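Local coordinates for protein 2-hydroxyhepta-2,4-diene-1,7-dioate isomerase (Mycobacterium abscessus, PDB 3RR6) that is not functionally characterised but belongs to the fumarylacetoacetate hydrolase family and probably acts as a metal-dependent isomerase or hydrolase, at residues A[79-84]-A[203-208]. Sequence-based numbering, arbitrary orientation.
Sequences AEMGGD and TSLLLH. With EDO (1,2-ethanediol), chain M.
M81, in the surface loop that joins strand 67-70 to strand 91-94, reaches across to S204, L205, L206 and L207 of the loop running from strand 196-202 to helix 210-220. CG lies anti to the carbonyl carbon and beside the backbone N (chi1 -68°); chi2 (-67°) then turns SD, and chi3 (-71°) turns CE, toward the backbone of 204-206. M81 CE lies beside two backbone oxygens, 3.4 Å from L206 O and 3.5 Å from S204 O, van der Waals contacts of a CH3 group with oxygen. M81 SD stands 3.9 Å from L205 O, while M81 CG touches L205 CD2 at 3.9 Å, the two side chains crossing obliquely. Residues 203-205 form a short 3-10 segment, with L206 N bonded to T203 O; S204 O and L205 O from it, and L206 O just after it, line the side facing M81. Both loops lie within the fumarylacetoacetate hydrolase family region, and the contact sits at the protein surface. No hydrogen bond links the two segments; polar ties come from residues just before 79-84, with L205 and L207 making backbone hydrogen bonds to A75 and N73, and M81 also resting on A75. E80 OE2 also passes 3.9 Å from L207 CD2, the side chains crossing at about a right angle, while E80 OE1 accepts a hydrogen bond from A76 N. A 1,2-ethanediol molecule, probably from the crystallisation liquor, lies between the two loops beside this pair, its O2 donating a hydrogen bond to L207 O (2.7 Å); its C2 packs 3.8 Å from L207 CD2, and its C1 approaches M81 O closely.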
# COMPACT_ATOMS: atom_id res chain seq x y z
N ALA A 79 -14.33 10.92 -18.11
CA ALA A 79 -15.12 10.61 -19.31
C ALA A 79 -14.80 9.23 -19.92
O ALA A 79 -15.57 8.73 -20.74
CB ALA A 79 -14.91 11.70 -20.37
N GLU A 80 -13.67 8.64 -19.53
CA GLU A 80 -13.30 7.29 -19.97
C GLU A 80 -14.03 6.20 -19.17
O GLU A 80 -14.02 5.03 -19.56
CB GLU A 80 -11.78 7.09 -19.84
CG GLU A 80 -11.21 5.96 -20.70
CD GLU A 80 -10.16 5.11 -19.99
OE1 GLU A 80 -9.02 5.59 -19.80
OE2 GLU A 80 -10.48 3.96 -19.63
N MET A 81 -14.65 6.58 -18.05
CA MET A 81 -15.30 5.63 -17.14
C MET A 81 -16.63 5.09 -17.66
O MET A 81 -17.09 4.04 -17.21
CB MET A 81 -15.55 6.28 -15.77
CG MET A 81 -14.29 6.60 -14.97
SD MET A 81 -13.39 5.14 -14.44
CE MET A 81 -14.48 4.47 -13.19
N GLY A 82 -17.25 5.80 -18.60
CA GLY A 82 -18.55 5.39 -19.12
C GLY A 82 -18.52 4.24 -20.10
O GLY A 82 -19.50 3.50 -20.23
N GLY A 83 -17.39 4.07 -20.78
CA GLY A 83 -17.34 3.29 -22.02
C GLY A 83 -17.49 1.78 -21.90
O GLY A 83 -18.07 1.27 -20.94
N ASP A 84 -16.97 1.08 -22.90
CA ASP A 84 -16.93 -0.38 -22.89
C ASP A 84 -16.22 -0.84 -21.63
O ASP A 84 -15.33 -0.14 -21.13
CB ASP A 84 -16.20 -0.91 -24.13
N THR A 203 -9.03 8.13 -6.87
CA THR A 203 -9.43 6.72 -6.84
C THR A 203 -10.82 6.48 -7.46
O THR A 203 -11.23 5.34 -7.66
CB THR A 203 -9.39 6.14 -5.41
OG1 THR A 203 -10.32 6.86 -4.58
CG2 THR A 203 -7.98 6.24 -4.81
N SER A 204 -11.55 7.56 -7.76
CA SER A 204 -12.77 7.47 -8.55
C SER A 204 -12.52 7.06 -10.00
O SER A 204 -13.47 6.71 -10.72
CB SER A 204 -13.54 8.79 -8.50
OG SER A 204 -12.69 9.90 -8.73
N LEU A 205 -11.25 7.09 -10.43
CA LEU A 205 -10.87 6.59 -11.74
C LEU A 205 -10.37 5.13 -11.74
O LEU A 205 -9.89 4.64 -12.76
CB LEU A 205 -9.82 7.54 -12.38
CG LEU A 205 -10.33 8.97 -12.57
CD1 LEU A 205 -9.27 9.84 -13.23
CD2 LEU A 205 -11.62 9.00 -13.39
N LEU A 206 -10.50 4.42 -10.62
CA LEU A 206 -10.19 2.97 -10.63
C LEU A 206 -11.12 2.24 -11.60
O LEU A 206 -12.35 2.41 -11.54
CB LEU A 206 -10.32 2.37 -9.23
CG LEU A 206 -9.25 2.73 -8.20
CD1 LEU A 206 -9.65 2.21 -6.82
CD2 LEU A 206 -7.90 2.17 -8.58
N LEU A 207 -10.54 1.45 -12.50
CA LEU A 207 -11.34 0.72 -13.49
C LEU A 207 -12.13 -0.41 -12.81
O LEU A 207 -13.33 -0.58 -13.04
CB LEU A 207 -10.45 0.16 -14.60
CG LEU A 207 -9.80 1.25 -15.48
CD1 LEU A 207 -8.73 0.64 -16.38
CD2 LEU A 207 -10.85 1.98 -16.31
N HIS A 208 -11.41 -1.17 -11.99
CA HIS A 208 -12.00 -2.12 -11.05
C HIS A 208 -11.89 -1.49 -9.68
O HIS A 208 -10.78 -1.25 -9.18
CB HIS A 208 -11.27 -3.46 -11.12
CG HIS A 208 -11.22 -4.05 -12.48
ND1 HIS A 208 -12.28 -4.75 -13.03
CD2 HIS A 208 -10.26 -4.00 -13.44
CE1 HIS A 208 -11.96 -5.13 -14.25
NE2 HIS A 208 -10.74 -4.69 -14.52
C1 EDO M . -15.09 1.86 -16.53
O1 EDO M . -14.59 1.54 -17.84
C2 EDO M . -14.46 0.91 -15.52
O2 EDO M . -15.34 0.66 -14.42